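Local structure of 1,3,6,8-tetrahydroxynaphthalene synthase (Streptomyces coelicolor, 1U0M) at residues L101-T115 with E165-C179. The protein catalyses the iterative condensation of five malonyl-CoA units and the Claisen and aldol ring closures that give 1,3,6,8-tetrahydroxynaphthalene, a melanin precursor. Numbering follows the deposited sequence.
Sequences LLATDIDVIIYVSCT and EANALIVACEFCSLC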
loop_
_atom_site.group_PDB
_atom_site.type_symbol
_atom_site.label_atom_id
_atom_site.label_comp_id
_atom_site.label_asym_id
_atom_site.label_seq_id
_atom_site.Cartn_x
_atom_site.Cartn_y
_atom_site.Cartn_z
ATOM N N LEU A 101 -6.323 -15.323 20.189
ATOM C CA LEU A 101 -5.457 -14.197 20.510
ATOM C C LEU A 101 -6.363 -13.037 20.841
ATOM O O LEU A 101 -7.556 -13.057 20.544
ATOM C CB LEU A 101 -4.596 -13.765 19.319
ATOM C CG LEU A 101 -3.471 -14.618 18.748
ATOM C CD1 LEU A 101 -2.578 -15.071 19.878
ATOM C CD2 LEU A 101 -4.046 -15.788 17.990
ATOM N N LEU A 102 -5.780 -12.021 21.453
ATOM C CA LEU A 102 -6.504 -10.810 21.788
ATOM C C LEU A 102 -5.928 -9.759 20.841
ATOM O O LEU A 102 -4.901 -9.996 20.193
ATOM C CB LEU A 102 -6.238 -10.424 23.243
ATOM C CG LEU A 102 -4.796 -10.707 23.671
ATOM C CD1 LEU A 102 -4.243 -9.550 24.475
ATOM C CD2 LEU A 102 -4.753 -12.006 24.463
ATOM N N ALA A 103 -6.588 -8.613 20.747
ATOM C CA ALA A 103 -6.113 -7.550 19.877
ATOM C C ALA A 103 -4.618 -7.344 20.092
ATOM O O ALA A 103 -3.860 -7.109 19.147
ATOM C CB ALA A 103 -6.864 -6.263 20.189
ATOM N N THR A 104 -4.204 -7.479 21.346
ATOM C CA THR A 104 -2.822 -7.259 21.737
ATOM C C THR A 104 -1.775 -8.318 21.405
ATOM O O THR A 104 -0.616 -8.171 21.779
ATOM C CB THR A 104 -2.741 -6.968 23.238
ATOM O OG1 THR A 104 -3.862 -6.163 23.624
ATOM C CG2 THR A 104 -1.459 -6.215 23.556
ATOM N N ASP A 105 -2.145 -9.382 20.713
ATOM C CA ASP A 105 -1.139 -10.383 20.391
ATOM C C ASP A 105 -0.647 -10.253 18.957
ATOM O O ASP A 105 0.192 -11.033 18.500
ATOM C CB ASP A 105 -1.691 -11.788 20.645
ATOM C CG ASP A 105 -1.498 -12.232 22.085
ATOM O OD1 ASP A 105 -0.510 -12.948 22.357
ATOM O OD2 ASP A 105 -2.323 -11.851 22.943
ATOM N N ILE A 106 -1.165 -9.247 18.259
ATOM C CA ILE A 106 -0.803 -8.998 16.870
ATOM C C ILE A 106 0.284 -7.930 16.789
ATOM O O ILE A 106 0.146 -6.847 17.355
ATOM C CB ILE A 106 -2.038 -8.526 16.063
ATOM C CG1 ILE A 106 -3.198 -9.510 16.262
ATOM C CG2 ILE A 106 -1.677 -8.393 14.582
ATOM C CD1 ILE A 106 -2.933 -10.910 15.735
ATOM N N ASP A 107 1.364 -8.238 16.081
ATOM C CA ASP A 107 2.467 -7.296 15.944
ATOM C C ASP A 107 2.347 -6.453 14.679
ATOM O O ASP A 107 2.918 -5.370 14.596
ATOM C CB ASP A 107 3.811 -8.034 15.917
ATOM C CG ASP A 107 4.030 -8.911 17.141
ATOM O OD1 ASP A 107 3.558 -10.069 17.138
ATOM O OD2 ASP A 107 4.673 -8.442 18.109
ATOM N N VAL A 108 1.606 -6.949 13.695
ATOM C CA VAL A 108 1.458 -6.232 12.440
ATOM C C VAL A 108 0.095 -6.437 11.797
ATOM O O VAL A 108 -0.390 -7.565 11.695
ATOM C CB VAL A 108 2.535 -6.684 11.429
ATOM C CG1 VAL A 108 2.409 -8.175 11.186
ATOM C CG2 VAL A 108 2.383 -5.930 10.114
ATOM N N ILE A 109 -0.528 -5.339 11.379
ATOM C CA ILE A 109 -1.812 -5.408 10.695
ATOM C C ILE A 109 -1.536 -5.227 9.207
ATOM O O ILE A 109 -0.723 -4.393 8.811
ATOM C CB ILE A 109 -2.782 -4.302 11.135
ATOM C CG1 ILE A 109 -3.177 -4.497 12.598
ATOM C CG2 ILE A 109 -4.015 -4.329 10.245
ATOM C CD1 ILE A 109 -4.270 -3.558 13.076
ATOM N N ILE A 110 -2.209 -6.025 8.390
ATOM C CA ILE A 110 -2.043 -5.955 6.952
ATOM C C ILE A 110 -3.425 -5.726 6.364
ATOM O O ILE A 110 -4.216 -6.659 6.215
ATOM C CB ILE A 110 -1.436 -7.255 6.423
ATOM C CG1 ILE A 110 -0.195 -7.602 7.255
ATOM C CG2 ILE A 110 -1.037 -7.088 4.969
ATOM C CD1 ILE A 110 0.448 -8.933 6.894
ATOM N N TYR A 111 -3.709 -4.469 6.041
ATOM C CA TYR A 111 -5.008 -4.084 5.505
ATOM C C TYR A 111 -4.998 -3.927 3.989
ATOM O O TYR A 111 -4.310 -3.051 3.459
ATOM C CB TYR A 111 -5.446 -2.771 6.156
ATOM C CG TYR A 111 -6.892 -2.379 5.890
ATOM C CD1 TYR A 111 -7.914 -2.769 6.760
ATOM C CD2 TYR A 111 -7.234 -1.611 4.775
ATOM C CE1 TYR A 111 -9.234 -2.396 6.528
ATOM C CE2 TYR A 111 -8.548 -1.238 4.538
ATOM C CZ TYR A 111 -9.542 -1.629 5.418
ATOM O OH TYR A 111 -10.838 -1.231 5.192
ATOM N N VAL A 112 -5.760 -4.767 3.287
ATOM C CA VAL A 112 -5.820 -4.666 1.830
ATOM C C VAL A 112 -7.204 -4.310 1.287
ATOM O O VAL A 112 -8.222 -4.891 1.662
ATOM C CB VAL A 112 -5.331 -5.954 1.151
ATOM C CG1 VAL A 112 -3.904 -6.222 1.570
ATOM C CG2 VAL A 112 -6.231 -7.119 1.511
ATOM N N SER A 113 -7.219 -3.328 0.399
ATOM C CA SER A 113 -8.443 -2.854 -0.224
ATOM C C SER A 113 -8.108 -1.987 -1.420
ATOM O O SER A 113 -7.225 -1.137 -1.347
ATOM C CB SER A 113 -9.258 -2.034 0.766
ATOM O OG SER A 113 -10.299 -1.356 0.087
ATOM N N CYS A 114 -8.811 -2.196 -2.523
ATOM C CA CYS A 114 -8.573 -1.399 -3.725
ATOM C C CYS A 114 -9.871 -0.756 -4.176
ATOM O O CYS A 114 -9.938 -0.131 -5.233
ATOM C CB CYS A 114 -8.021 -2.282 -4.844
ATOM S SG CYS A 114 -9.150 -3.548 -5.422
ATOM N N THR A 115 -10.902 -0.887 -3.350
ATOM C CA THR A 115 -12.218 -0.360 -3.688
ATOM C C THR A 115 -12.555 1.013 -3.142
ATOM O O THR A 115 -13.664 1.501 -3.302
ATOM C CB THR A 115 -13.274 -1.342 -3.248
ATOM O OG1 THR A 115 -12.918 -1.846 -1.958
ATOM C CG2 THR A 115 -13.355 -2.497 -4.252
ATOM N N GLU A 165 8.052 -15.404 16.823
ATOM C CA GLU A 165 6.968 -15.402 17.791
ATOM C C GLU A 165 5.937 -14.320 17.476
ATOM O O GLU A 165 5.128 -13.960 18.333
ATOM C CB GLU A 165 7.536 -15.205 19.198
ATOM C CG GLU A 165 8.487 -16.312 19.664
ATOM C CD GLU A 165 7.762 -17.574 20.117
ATOM O OE1 GLU A 165 7.877 -18.617 19.433
ATOM O OE2 GLU A 165 7.074 -17.515 21.162
ATOM N N ALA A 166 5.960 -13.820 16.240
ATOM C CA ALA A 166 5.046 -12.762 15.810
ATOM C C ALA A 166 3.727 -13.230 15.199
ATOM O O ALA A 166 3.687 -14.190 14.424
ATOM C CB ALA A 166 5.756 -11.842 14.832
ATOM N N ASN A 167 2.652 -12.529 15.552
ATOM C CA ASN A 167 1.315 -12.817 15.040
ATOM C C ASN A 167 0.840 -11.658 14.171
ATOM O O ASN A 167 0.812 -10.510 14.617
ATOM C CB ASN A 167 0.325 -12.992 16.189
ATOM C CG ASN A 167 0.451 -14.331 16.873
ATOM O OD1 ASN A 167 -0.256 -14.604 17.839
ATOM N ND2 ASN A 167 1.344 -15.178 16.375
ATOM N N ALA A 168 0.453 -11.959 12.937
ATOM C CA ALA A 168 -0.021 -10.928 12.022
ATOM C C ALA A 168 -1.523 -11.026 11.788
ATOM O O ALA A 168 -2.101 -12.109 11.818
ATOM C CB ALA A 168 0.722 -11.033 10.696
ATOM N N LEU A 169 -2.155 -9.881 11.569
ATOM C CA LEU A 169 -3.584 -9.842 11.307
ATOM C C LEU A 169 -3.840 -9.378 9.883
ATOM O O LEU A 169 -3.506 -8.251 9.515
ATOM C CB LEU A 169 -4.296 -8.896 12.274
ATOM C CG LEU A 169 -5.803 -8.744 11.992
ATOM C CD1 LEU A 169 -6.497 -10.095 12.137
ATOM C CD2 LEU A 169 -6.414 -7.719 12.939
ATOM N N ILE A 170 -4.435 -10.253 9.083
ATOM C CA ILE A 170 -4.747 -9.922 7.704
ATOM C C ILE A 170 -6.203 -9.520 7.586
ATOM O O ILE A 170 -7.093 -10.282 7.961
ATOM C CB ILE A 170 -4.519 -11.114 6.785
ATOM C CG1 ILE A 170 -3.058 -11.552 6.860
ATOM C CG2 ILE A 170 -4.894 -10.742 5.364
ATOM C CD1 ILE A 170 -2.751 -12.738 6.006
ATOM N N VAL A 171 -6.444 -8.319 7.075
ATOM C CA VAL A 171 -7.805 -7.829 6.887
ATOM C C VAL A 171 -8.020 -7.430 5.442
ATOM O O VAL A 171 -7.266 -6.638 4.892
ATOM C CB VAL A 171 -8.114 -6.601 7.754
ATOM C CG1 VAL A 171 -9.527 -6.126 7.473
ATOM C CG2 VAL A 171 -7.950 -6.944 9.219
ATOM N N ALA A 172 -9.050 -8.000 4.831
ATOM C CA ALA A 172 -9.394 -7.691 3.454
ATOM C C ALA A 172 -10.780 -7.038 3.463
ATOM O O ALA A 172 -11.740 -7.605 3.968
ATOM C CB ALA A 172 -9.405 -8.967 2.628
ATOM N N CYS A 173 -10.879 -5.838 2.914
ATOM C CA CYS A 173 -12.153 -5.131 2.873
ATOM C C CYS A 173 -12.409 -4.692 1.441
ATOM O O CYS A 173 -11.697 -3.843 0.916
ATOM C CB CYS A 173 -12.105 -3.914 3.800
ATOM S SG CYS A 173 -13.685 -3.100 4.030
ATOM N N GLU A 174 -13.425 -5.261 0.810
ATOM C CA GLU A 174 -13.715 -4.925 -0.574
ATOM C C GLU A 174 -15.182 -4.621 -0.866
ATOM O O GLU A 174 -16.052 -5.488 -0.755
ATOM C CB GLU A 174 -13.213 -6.058 -1.479
ATOM C CG GLU A 174 -11.731 -6.396 -1.278
ATOM C CD GLU A 174 -10.785 -5.358 -1.891
ATOM O OE1 GLU A 174 -11.233 -4.210 -2.116
ATOM O OE2 GLU A 174 -9.597 -5.686 -2.144
ATOM N N PHE A 175 -15.445 -3.372 -1.247
ATOM C CA PHE A 175 -16.790 -2.916 -1.584
ATOM C C PHE A 175 -16.764 -2.571 -3.074
ATOM O O PHE A 175 -16.859 -1.391 -3.458
ATOM C CB PHE A 175 -17.130 -1.664 -0.767
ATOM C CG PHE A 175 -17.128 -1.876 0.727
ATOM C CD1 PHE A 175 -16.712 -0.855 1.583
ATOM C CD2 PHE A 175 -17.575 -3.074 1.283
ATOM C CE1 PHE A 175 -16.741 -1.018 2.973
ATOM C CE2 PHE A 175 -17.610 -3.252 2.676
ATOM C CZ PHE A 175 -17.193 -2.220 3.520
ATOM N N CYS A 176 -16.671 -3.601 -3.913
ATOM C CA CYS A 176 -16.559 -3.392 -5.360
ATOM C C CYS A 176 -17.737 -2.637 -5.956
ATOM O O CYS A 176 -17.592 -1.973 -6.969
ATOM C CB CYS A 176 -16.363 -4.732 -6.096
ATOM S SG CYS A 176 -14.908 -5.698 -5.565
ATOM N N SER A 177 -18.898 -2.746 -5.326
ATOM C CA SER A 177 -20.079 -2.057 -5.802
ATOM C C SER A 177 -19.868 -0.554 -5.799
ATOM O O SER A 177 -20.541 0.166 -6.521
ATOM C CB SER A 177 -21.276 -2.392 -4.919
ATOM O OG SER A 177 -21.062 -1.935 -3.599
ATOM N N LEU A 178 -18.940 -0.078 -4.975
ATOM C CA LEU A 178 -18.665 1.356 -4.897
ATOM C C LEU A 178 -17.759 1.838 -6.024
ATOM O O LEU A 178 -17.317 2.979 -6.037
ATOM C CB LEU A 178 -18.057 1.707 -3.536
ATOM C CG LEU A 178 -19.062 1.634 -2.374
ATOM C CD1 LEU A 178 -20.260 2.538 -2.684
ATOM C CD2 LEU A 178 -19.558 0.209 -2.182
ATOM N N CYS A 179 -17.486 0.951 -6.969
ATOM C CA CYS A 179 -16.665 1.293 -8.112
ATOM C C CYS A 179 -17.490 1.119 -9.370
ATOM O O CYS A 179 -16.958 1.082 -10.462
ATOM C CB CYS A 179 -15.406 0.422 -8.155
ATOM S SG CYS A 179 -14.169 0.885 -6.903
#
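Glu174 OE1 is gripped by two donors from the loop following strand 108-112: the hydroxyl Thr115 OG1 at 2.9 Å, nearly in line with the C-O bond, and the amide Cys114 N at 3.2 Å, from the syn side. A bend in the glutamate chain (chi2 -75°) turns the carboxylate across to the backbone of Ser113 and Cys114; its other oxygen, OE2, is hydrogen-bonded to Ser314 OG. Thr115 OG1 donates to OE1 and accepts from Phe175 N at 3.0 Å. An alanine here in place of Glu174 would remove the carboxylate and would probably leave Cys114 N, Thr115 OG1 and Ser314 OG without this partner. Upstream, the strands pair in parallel register from Val108-Ala168 to Val112-Ala172, the amides of Leu169, Ile110, Val171, Val112 and Cys173 alternating across the seam. At the other end Asp107 brackets Asn167: its N donates to Asn167 O at 2.8 Å, and its OD1 takes Asn167 N on the anti lone pair. Val108 CG1 presses on Ala168 CB at a tight 3.4 Å. On the opposite face Tyr111, with CG anti to its backbone N (chi1 -169°), lays CD1 against Val171 CG1, 3.8 Å away, and carries OH to Cys173 CB. The pair forms part of the parallel side of the mixed sheet in the N-terminal half of the thiolase fold, with Cys114 near Cys146, the probable nucleophile, and touching Met119 of the second subunit. Strands 137-141 and 198-206 flank the pair; helix 148-162 covers the Val108, Ile110 and Ala168 face, helix 73-99 the Leu169 and Val171 face.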